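Long-range contacts in BtGH115A (Bacteroides thetaiotaomicron, PDB 5BY3), which removes 4-O-methyl-glucuronic acid from decorated arabinogalactans, acting as a 4-O-methyl-alpha-glucuronidase of glycoside hydrolase family 115: residues Lys92-Met97 with Leu155-Glu161; Val187-Ile191 with Glu217-Pro221; Ser689-Arg695 with Ala741-Leu747. All blocks are in the same frame, centred on the assembly; numbering follows the deposited sequence.

Interaction 1 (Lys92-Met97 with Leu155-Glu161)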
loop_
_atom_site.group_PDB
_atom_site.type_symbol
_atom_site.label_atom_id
_atom_site.label_comp_id
_atom_site.label_asym_id
_atom_site.label_seq_id
_atom_site.Cartn_x
_atom_site.Cartn_y
_atom_site.Cartn_z
ATOM N N LYS A 92 -13.506 17.858 -17.972
ATOM C CA LYS A 92 -12.813 17.596 -16.686
ATOM C C LYS A 92 -12.819 16.100 -16.309
ATOM O O LYS A 92 -13.715 15.355 -16.715
ATOM C CB LYS A 92 -13.447 18.429 -15.566
ATOM C CG LYS A 92 -12.439 19.091 -14.663
ATOM C CD LYS A 92 -13.094 19.613 -13.403
ATOM C CE LYS A 92 -12.029 19.991 -12.381
ATOM N NZ LYS A 92 -12.603 20.466 -11.092
ATOM N N LYS A 93 -11.829 15.661 -15.537
ATOM C CA LYS A 93 -11.599 14.217 -15.365
ATOM C C LYS A 93 -12.209 13.605 -14.080
ATOM O O LYS A 93 -11.929 14.060 -12.976
ATOM C CB LYS A 93 -10.097 13.883 -15.508
ATOM C CG LYS A 93 -9.136 14.628 -14.559
ATOM C CD LYS A 93 -7.993 13.713 -14.095
ATOM C CE LYS A 93 -6.987 14.425 -13.200
ATOM N NZ LYS A 93 -6.335 13.501 -12.227
ATOM N N GLN A 94 -13.065 12.595 -14.258
ATOM C CA GLN A 94 -13.593 11.717 -13.178
ATOM C C GLN A 94 -14.227 12.506 -12.008
ATOM O O GLN A 94 -13.986 12.208 -10.820
ATOM C CB GLN A 94 -12.489 10.763 -12.670
ATOM C CG GLN A 94 -11.850 9.851 -13.700
ATOM C CD GLN A 94 -10.632 9.121 -13.141
ATOM O OE1 GLN A 94 -10.689 8.550 -12.052
ATOM N NE2 GLN A 94 -9.514 9.156 -13.877
ATOM N N ALA A 95 -14.998 13.532 -12.356
ATOM C CA ALA A 95 -15.419 14.548 -11.395
ATOM C C ALA A 95 -16.921 14.583 -11.213
ATOM O O ALA A 95 -17.651 14.119 -12.082
ATOM C CB ALA A 95 -14.884 15.925 -11.782
ATOM N N PHE A 96 -17.365 15.094 -10.063
ATOM C CA PHE A 96 -18.775 15.234 -9.769
ATOM C C PHE A 96 -19.063 16.453 -8.927
ATOM O O PHE A 96 -18.192 16.916 -8.148
ATOM C CB PHE A 96 -19.358 13.973 -9.120
ATOM C CG PHE A 96 -18.783 13.659 -7.750
ATOM C CD1 PHE A 96 -19.299 14.249 -6.614
ATOM C CD2 PHE A 96 -17.769 12.718 -7.608
ATOM C CE1 PHE A 96 -18.781 13.953 -5.360
ATOM C CE2 PHE A 96 -17.247 12.391 -6.347
ATOM C CZ PHE A 96 -17.746 13.022 -5.229
HETATM N N MSE A 97 -20.293 16.940 -9.114
HETATM C CA MSE A 97 -20.940 17.967 -8.328
HETATM C C MSE A 97 -22.145 17.352 -7.663
HETATM O O MSE A 97 -22.951 16.633 -8.295
HETATM C CB MSE A 97 -21.463 19.024 -9.270
HETATM C CG MSE A 97 -20.489 20.186 -9.374
HETATM SE SE MSE A 97 -21.524 21.695 -10.087
HETATM C CE MSE A 97 -20.370 23.232 -9.624
ATOM N N LEU A 155 -18.044 19.604 -4.450
ATOM C CA LEU A 155 -17.459 19.273 -5.780
ATOM C C LEU A 155 -16.194 18.413 -5.596
ATOM O O LEU A 155 -15.336 18.733 -4.758
ATOM C CB LEU A 155 -17.108 20.568 -6.525
ATOM C CG LEU A 155 -16.794 20.577 -8.026
ATOM C CD1 LEU A 155 -17.267 21.896 -8.614
ATOM C CD2 LEU A 155 -15.310 20.363 -8.335
ATOM N N GLN A 156 -16.051 17.334 -6.362
ATOM C CA GLN A 156 -14.837 16.501 -6.186
ATOM C C GLN A 156 -14.219 16.034 -7.501
ATOM O O GLN A 156 -14.921 15.951 -8.503
ATOM C CB GLN A 156 -15.114 15.296 -5.262
ATOM C CG GLN A 156 -14.976 15.564 -3.763
ATOM C CD GLN A 156 -15.416 14.391 -2.898
ATOM O OE1 GLN A 156 -16.293 14.534 -2.046
ATOM N NE2 GLN A 156 -14.821 13.228 -3.115
ATOM N N SER A 157 -12.920 15.711 -7.461
ATOM C CA SER A 157 -12.104 15.249 -8.591
ATOM C C SER A 157 -10.827 14.606 -8.034
ATOM O O SER A 157 -10.328 15.043 -6.990
ATOM C CB SER A 157 -11.703 16.431 -9.492
ATOM O OG SER A 157 -11.237 17.535 -8.723
ATOM N N PRO A 158 -10.264 13.605 -8.739
ATOM C CA PRO A 158 -9.079 12.906 -8.220
ATOM C C PRO A 158 -7.740 13.657 -8.378
ATOM O O PRO A 158 -7.468 14.263 -9.443
ATOM C CB PRO A 158 -9.067 11.591 -9.038
ATOM C CG PRO A 158 -9.704 11.978 -10.313
ATOM C CD PRO A 158 -10.798 12.941 -9.944
ATOM N N SER A 159 -6.915 13.585 -7.328
ATOM C CA SER A 159 -5.515 13.986 -7.365
ATOM C C SER A 159 -4.698 13.068 -8.306
ATOM O O SER A 159 -3.842 13.539 -9.048
ATOM C CB SER A 159 -4.921 13.918 -5.972
ATOM O OG SER A 159 -5.354 14.988 -5.146
ATOM N N VAL A 160 -4.975 11.762 -8.288
ATOM C CA VAL A 160 -4.257 10.798 -9.146
ATOM C C VAL A 160 -5.226 10.194 -10.159
ATOM O O VAL A 160 -6.380 9.844 -9.802
ATOM C CB VAL A 160 -3.475 9.764 -8.296
ATOM C CG1 VAL A 160 -2.802 8.670 -9.145
ATOM C CG2 VAL A 160 -2.432 10.486 -7.431
ATOM N N GLU A 161 -4.779 10.115 -11.420
ATOM C CA GLU A 161 -5.680 9.759 -12.543
ATOM C C GLU A 161 -6.059 8.261 -12.592
ATOM O O GLU A 161 -7.239 7.917 -12.819
ATOM C CB GLU A 161 -5.158 10.254 -13.913
ATOM C CG GLU A 161 -6.307 10.476 -14.900
ATOM C CD GLU A 161 -5.929 10.722 -16.361
ATOM O OE1 GLU A 161 -4.733 10.807 -16.701
ATOM O OE2 GLU A 161 -6.867 10.839 -17.189
HETATM O O HOH W 1 -3.515 13.324 -12.003
#

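Interaction 2 (Val187-Ile191 with Glu217-Pro221)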
loop_
_atom_site.group_PDB
_atom_site.type_symbol
_atom_site.label_atom_id
_atom_site.label_comp_id
_atom_site.label_asym_id
_atom_site.label_seq_id
_atom_site.Cartn_x
_atom_site.Cartn_y
_atom_site.Cartn_z
ATOM N N VAL A 187 -12.629 -25.907 -11.062
ATOM C CA VAL A 187 -11.372 -25.523 -11.753
ATOM C C VAL A 187 -10.259 -25.158 -10.733
ATOM O O VAL A 187 -10.496 -24.367 -9.808
ATOM C CB VAL A 187 -11.569 -24.382 -12.800
ATOM C CG1 VAL A 187 -10.340 -24.256 -13.709
ATOM C CG2 VAL A 187 -12.818 -24.611 -13.653
ATOM N N LYS A 188 -9.064 -25.720 -10.960
ATOM C CA LYS A 188 -7.912 -25.780 -10.025
ATOM C C LYS A 188 -7.583 -24.536 -9.196
ATOM O O LYS A 188 -7.306 -24.660 -7.995
ATOM C CB LYS A 188 -6.652 -26.310 -10.757
ATOM C CG LYS A 188 -5.301 -26.072 -10.073
ATOM C CD LYS A 188 -4.209 -27.019 -10.566
ATOM C CE LYS A 188 -2.837 -26.346 -10.616
ATOM N NZ LYS A 188 -2.198 -26.013 -9.303
ATOM N N GLY A 189 -7.597 -23.352 -9.805
ATOM C CA GLY A 189 -7.297 -22.138 -9.016
ATOM C C GLY A 189 -8.188 -20.982 -9.406
ATOM O O GLY A 189 -7.703 -19.898 -9.765
ATOM N N GLU A 190 -9.494 -21.211 -9.357
ATOM C CA GLU A 190 -10.406 -20.245 -9.910
ATOM C C GLU A 190 -10.939 -19.228 -8.879
ATOM O O GLU A 190 -11.478 -19.609 -7.842
ATOM C CB GLU A 190 -11.525 -20.936 -10.684
ATOM C CG GLU A 190 -12.212 -19.996 -11.668
ATOM C CD GLU A 190 -13.305 -20.668 -12.479
ATOM O OE1 GLU A 190 -14.155 -21.353 -11.882
ATOM O OE2 GLU A 190 -13.307 -20.491 -13.718
ATOM N N ILE A 191 -10.733 -17.946 -9.208
ATOM C CA ILE A 191 -11.196 -16.777 -8.468
ATOM C C ILE A 191 -12.087 -16.153 -9.501
ATOM O O ILE A 191 -11.607 -15.496 -10.430
ATOM C CB ILE A 191 -10.023 -15.808 -8.121
ATOM C CG1 ILE A 191 -8.891 -16.572 -7.410
ATOM C CG2 ILE A 191 -10.503 -14.514 -7.410
ATOM C CD1 ILE A 191 -7.699 -15.688 -7.023
ATOM N N GLU A 217 1.137 -18.516 -10.569
ATOM C CA GLU A 217 1.027 -19.862 -11.176
ATOM C C GLU A 217 -0.098 -20.717 -10.574
ATOM O O GLU A 217 -0.838 -21.354 -11.317
ATOM C CB GLU A 217 2.390 -20.607 -11.244
ATOM C CG GLU A 217 3.356 -20.433 -10.051
ATOM C CD GLU A 217 4.085 -19.071 -9.989
ATOM O OE1 GLU A 217 4.038 -18.410 -8.918
ATOM O OE2 GLU A 217 4.717 -18.662 -10.993
ATOM N N CYS A 218 -0.282 -20.653 -9.256
ATOM C CA CYS A 218 -1.432 -21.284 -8.558
ATOM C C CYS A 218 -2.863 -20.809 -8.928
ATOM O O CYS A 218 -3.838 -21.416 -8.502
ATOM C CB CYS A 218 -1.248 -21.150 -7.036
ATOM S SG CYS A 218 -1.553 -19.479 -6.381
ATOM N N THR A 219 -2.976 -19.728 -9.693
ATOM C CA THR A 219 -4.266 -19.092 -10.019
ATOM C C THR A 219 -4.637 -19.187 -11.529
ATOM O O THR A 219 -3.771 -19.109 -12.390
ATOM C CB THR A 219 -4.225 -17.613 -9.549
ATOM O OG1 THR A 219 -4.180 -17.595 -8.132
ATOM C CG2 THR A 219 -5.428 -16.803 -9.999
ATOM N N LEU A 220 -5.921 -19.346 -11.821
ATOM C CA LEU A 220 -6.411 -19.250 -13.198
ATOM C C LEU A 220 -6.273 -17.821 -13.735
ATOM O O LEU A 220 -6.862 -16.898 -13.163
ATOM C CB LEU A 220 -7.883 -19.688 -13.321
ATOM C CG LEU A 220 -8.334 -19.992 -14.764
ATOM C CD1 LEU A 220 -7.695 -21.283 -15.282
ATOM C CD2 LEU A 220 -9.868 -20.042 -14.884
ATOM N N PRO A 221 -5.508 -17.630 -14.834
ATOM C CA PRO A 221 -5.425 -16.266 -15.374
ATOM C C PRO A 221 -6.777 -15.624 -15.604
ATOM O O PRO A 221 -7.729 -16.275 -16.071
ATOM C CB PRO A 221 -4.654 -16.452 -16.680
ATOM C CG PRO A 221 -3.731 -17.598 -16.361
ATOM C CD PRO A 221 -4.533 -18.536 -15.493
HETATM O O HOH W 2 -9.229 -17.139 -11.765
#

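Interaction 3 (Ser689-Arg695 with Ala741-Leu747). With SO4 (sulfate ion), chain B.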
loop_
_atom_site.group_PDB
_atom_site.type_symbol
_atom_site.label_atom_id
_atom_site.label_comp_id
_atom_site.label_asym_id
_atom_site.label_seq_id
_atom_site.Cartn_x
_atom_site.Cartn_y
_atom_site.Cartn_z
ATOM N N SER A 689 37.984 9.825 22.936
ATOM C CA SER A 689 37.207 9.903 21.697
ATOM C C SER A 689 35.724 9.729 21.972
ATOM O O SER A 689 35.336 9.400 23.099
ATOM C CB SER A 689 37.689 8.822 20.707
ATOM O OG SER A 689 38.866 9.212 20.018
ATOM N N VAL A 690 34.916 9.953 20.928
ATOM C CA VAL A 690 33.442 9.782 20.947
ATOM C C VAL A 690 32.967 8.973 19.735
ATOM O O VAL A 690 33.424 9.220 18.605
ATOM C CB VAL A 690 32.680 11.148 21.038
ATOM C CG1 VAL A 690 33.009 12.074 19.866
ATOM C CG2 VAL A 690 31.179 10.937 21.164
ATOM N N GLU A 691 32.062 8.013 19.975
ATOM C CA GLU A 691 31.447 7.251 18.873
ATOM C C GLU A 691 30.092 7.846 18.530
ATOM O O GLU A 691 29.152 7.732 19.297
ATOM C CB GLU A 691 31.315 5.752 19.213
ATOM C CG GLU A 691 31.043 4.848 18.003
ATOM C CD GLU A 691 30.415 3.509 18.379
ATOM O OE1 GLU A 691 31.111 2.629 18.926
ATOM O OE2 GLU A 691 29.210 3.331 18.125
ATOM N N VAL A 692 29.985 8.480 17.379
ATOM C CA VAL A 692 28.701 9.062 16.972
ATOM C C VAL A 692 27.911 8.083 16.123
ATOM O O VAL A 692 28.390 7.656 15.085
ATOM C CB VAL A 692 28.901 10.416 16.258
ATOM C CG1 VAL A 692 27.555 11.055 15.899
ATOM C CG2 VAL A 692 29.722 11.326 17.157
ATOM N N ASP A 693 26.697 7.761 16.577
ATOM C CA ASP A 693 25.818 6.717 16.022
ATOM C C ASP A 693 24.578 7.427 15.496
ATOM O O ASP A 693 23.769 7.924 16.259
ATOM C CB ASP A 693 25.473 5.743 17.157
ATOM C CG ASP A 693 24.748 4.477 16.690
ATOM O OD1 ASP A 693 24.322 4.411 15.516
ATOM O OD2 ASP A 693 24.569 3.554 17.538
ATOM N N ILE A 694 24.465 7.508 14.187
ATOM C CA ILE A 694 23.436 8.307 13.519
ATOM C C ILE A 694 22.486 7.364 12.786
ATOM O O ILE A 694 22.926 6.495 12.023
ATOM C CB ILE A 694 24.045 9.323 12.523
ATOM C CG1 ILE A 694 25.029 10.240 13.238
ATOM C CG2 ILE A 694 22.961 10.161 11.858
ATOM C CD1 ILE A 694 25.894 11.050 12.300
ATOM N N ARG A 695 21.195 7.527 13.044
ATOM C CA ARG A 695 20.185 6.647 12.519
ATOM C C ARG A 695 19.276 7.501 11.633
ATOM O O ARG A 695 18.801 8.579 12.040
ATOM C CB ARG A 695 19.359 6.056 13.652
ATOM C CG ARG A 695 19.896 4.943 14.566
ATOM C CD ARG A 695 21.100 4.142 14.123
ATOM N NE ARG A 695 21.689 3.357 15.231
ATOM C CZ ARG A 695 21.130 2.299 15.838
ATOM N NH1 ARG A 695 19.915 1.856 15.503
ATOM N NH2 ARG A 695 21.791 1.672 16.814
ATOM N N ALA A 741 18.834 3.206 8.130
ATOM C CA ALA A 741 20.255 3.308 7.753
ATOM C C ALA A 741 21.000 3.711 9.006
ATOM O O ALA A 741 20.444 4.412 9.862
ATOM C CB ALA A 741 20.484 4.328 6.656
ATOM N N ILE A 742 22.242 3.242 9.118
ATOM C CA ILE A 742 23.030 3.357 10.319
ATOM C C ILE A 742 24.435 3.797 9.921
ATOM O O ILE A 742 25.091 3.105 9.129
ATOM C CB ILE A 742 23.156 2.022 11.081
ATOM C CG1 ILE A 742 21.794 1.524 11.602
ATOM C CG2 ILE A 742 24.207 2.140 12.215
ATOM C CD1 ILE A 742 21.875 0.263 12.489
ATOM N N ARG A 743 24.893 4.932 10.480
ATOM C CA ARG A 743 26.267 5.418 10.284
ATOM C C ARG A 743 26.927 5.722 11.618
ATOM O O ARG A 743 26.490 6.610 12.368
ATOM C CB ARG A 743 26.324 6.634 9.341
ATOM C CG ARG A 743 26.033 6.315 7.896
ATOM C CD ARG A 743 27.221 5.603 7.226
ATOM N NE ARG A 743 26.900 5.198 5.838
ATOM C CZ ARG A 743 26.414 4.004 5.465
ATOM N NH1 ARG A 743 26.173 3.048 6.348
ATOM N NH2 ARG A 743 26.135 3.778 4.188
ATOM N N LYS A 744 27.968 4.954 11.907
ATOM C CA LYS A 744 28.835 5.191 13.043
ATOM C C LYS A 744 30.074 5.964 12.621
ATOM O O LYS A 744 30.650 5.733 11.542
ATOM C CB LYS A 744 29.233 3.872 13.684
ATOM C CG LYS A 744 28.039 3.130 14.260
ATOM C CD LYS A 744 28.457 1.942 15.117
ATOM C CE LYS A 744 27.324 1.493 16.033
ATOM N NZ LYS A 744 26.160 0.993 15.265
ATOM N N ILE A 745 30.467 6.906 13.467
ATOM C CA ILE A 745 31.722 7.626 13.279
ATOM C C ILE A 745 32.439 7.823 14.611
ATOM O O ILE A 745 31.818 8.068 15.654
ATOM C CB ILE A 745 31.535 8.945 12.478
ATOM C CG1 ILE A 745 32.877 9.463 11.979
ATOM C CG2 ILE A 745 30.816 10.009 13.292
ATOM C CD1 ILE A 745 32.759 10.333 10.745
ATOM N N VAL A 746 33.754 7.676 14.565
ATOM C CA VAL A 746 34.611 7.967 15.706
ATOM C C VAL A 746 35.321 9.310 15.453
ATOM O O VAL A 746 35.906 9.546 14.364
ATOM C CB VAL A 746 35.558 6.778 16.018
ATOM C CG1 VAL A 746 36.782 7.204 16.825
ATOM C CG2 VAL A 746 34.787 5.675 16.747
ATOM N N LEU A 747 35.209 10.197 16.445
ATOM C CA LEU A 747 35.841 11.520 16.389
ATOM C C LEU A 747 36.673 11.797 17.636
ATOM O O LEU A 747 36.333 11.322 18.730
ATOM C CB LEU A 747 34.810 12.637 16.186
ATOM C CG LEU A 747 33.802 12.630 15.024
ATOM C CD1 LEU A 747 32.672 13.628 15.331
ATOM C CD2 LEU A 747 34.439 12.882 13.666
HETATM S S SO4 B . 20.013 -1.846 17.794
HETATM O O1 SO4 B . 20.758 -0.705 17.201
HETATM O O2 SO4 B . 20.948 -2.936 18.187
HETATM O O3 SO4 B . 19.254 -1.381 18.980
HETATM O O4 SO4 B . 19.095 -2.391 16.771
#

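Interaction 1 (Lys92-Met97 with Leu155-Glu161)
Phe96 and Gln156 run side by side from neighbouring strands, pointing the same way, and the first methylene of the glutamine sits on the aromatic ring. CB of Gln156 lies 3.9 Å from the centroid of the Phe96 ring and 28° off its normal, a CH-pi contact over one face. CG of Phe96 stands between its own backbone N and carbonyl carbon (chi1 65°), which brings the far end of the ring, CZ, under the glutamine. Both backbone hydrogen bonds of this pair form, Phe96 N to Gln156 O at 3.0 Å and Gln156 N to Phe96 O at 2.8 Å. On the other face of the sheet, CE of Met97, a selenomethionine, meets CD1 of Leu155 at 3.5 Å, the two side chains slanting across each other. Strand 155-156 is an edge strand of the mixed N-terminal sheet, antiparallel to strand 96-100, and the same chain runs on through Glu161 into strand 162-166 of the parallel sheet of the TIM-barrel module, so the contact lies where the two modules join. Past the strand pair, Gln94 crosses Pro158 at about a right angle, its CB 3.8 Å from CG of the proline. The extended glutamine then delivers NE2 to O of Glu161 at 2.8 Å in a nearly straight bond (175°), on a lone pair in the carbonyl plane and with the acceptor in the amide plane; its OE1 is held by Arg163. Lys93, bent at chi2, passes CD over CG of Glu161 and brings NZ to O of Pro158 at 3.1 Å, from above the carbonyl plane. A water accepts from the same NZ and donates to Ser159 O. The Glu161 carboxylate itself turns to Lys428, with which OE1 forms a salt bridge.

Interaction 2 (Val187-Ile191 with Glu217-Pro221)
This is a contact between two irregular loops, held by one direct backbone hydrogen bond and by the Leu220 side chain: 187-191, between helices 174-182 and 193-205, meets 217-221, which follows strand 210-212. Gly189 is at its centre. N of Leu220 donates to O of Gly189 at 2.8 Å in a straight bond (179°), approaching from above the carbonyl plane. With only hydrogens on its CA, the glycine lies close against the other loop, and CA of Gly189 makes a C-H...O contact of 3.6 Å with O of Cys218. Leu220 points toward the first loop, its CG anti to the backbone N (chi1 -163°), and lies alongside Glu190 with CD2 3.7 Å from OE2; the other carboxylate oxygen, OE1, is bonded to Ser185. CD1 of Ile191 slants across CG2 of Thr219 at 3.9 Å, while OG1 of Thr219 bonds Glu170. One water accepts from Ile191 N and donates to Leu220 O, bridging the backbones a second time. A nickel ion, bound by Leu404 and Asp436, lies about 12 Å from the Cys218 side chain. Both loops lie beyond the carboxyl ends of strands 162-166 and 210-212, where TIM-barrel enzymes have their active site.

Interaction 3 (Ser689-Arg695 with Ala741-Leu747)
The guanidinium of Arg695 has Ile742 over one face, CD1 standing 3.8 Å above its plane and shifted toward the rim, while anions meet its edge. A bend at chi2 (-17°) turns the group back along the strand, and NE bonds OD1 of Asp693 at 2.9 Å, in the guanidinium plane but from above the carboxylate plane, in a salt bridge. NH2 reaches O1 of a sulfate at 2.6 Å, with a weak bond from NH1; the ion probably comes from the crystallisation liquor. NH1 is also bonded to Gln740. Alongside Asp693, and pointing the same way, Lys744 extends the network by a long salt bridge, NZ to OD2 at 3.8 Å. Its CE passes 3.4 Å from OE2 of Glu691, whose OE1 pairs with Arg641. On the opposite sheet face, CB of Val692 lies 3.6 Å from CG2 of Ile745, and CD1 of Leu747 is near CG2 of Val692. Six backbone hydrogen bonds join the strands, antiparallel at 164°. Strand 689-696 is flanked on its other edge by strand 766-772. The face bearing Val692, Ile694 and Ile745 is turned to a second antiparallel sheet, where Ile694 and Leu747 touch strand 708-713 and Ile745 touches strand 719-722, a sandwich consistent with the galactose-binding-like C-terminal family; Arg743 donates NE to O of Ala722 and forms a salt bridge with Glu731 in helix 730-738.

The three contacts follow one another along the chain, none nesting or crossing. Interaction 1 closes first, over 57 residues that include helix 113-126, and fastens the mixed N-terminal sheet to the start of the barrel. Interaction 2 then closes a short loop of 25 residues around helix 193-205 and strand 210-212, joining two loops within the TIM-barrel module. After the remaining barrel strands and a long run of helices, interaction 3 closes 45 residues in the C-terminal beta domain. Interactions 1 and 2 have centres 36 Å apart, whereas interactions 2 and 3 lie on opposite sides of the molecule's centre, 52 Å apart between centres, and no two touch.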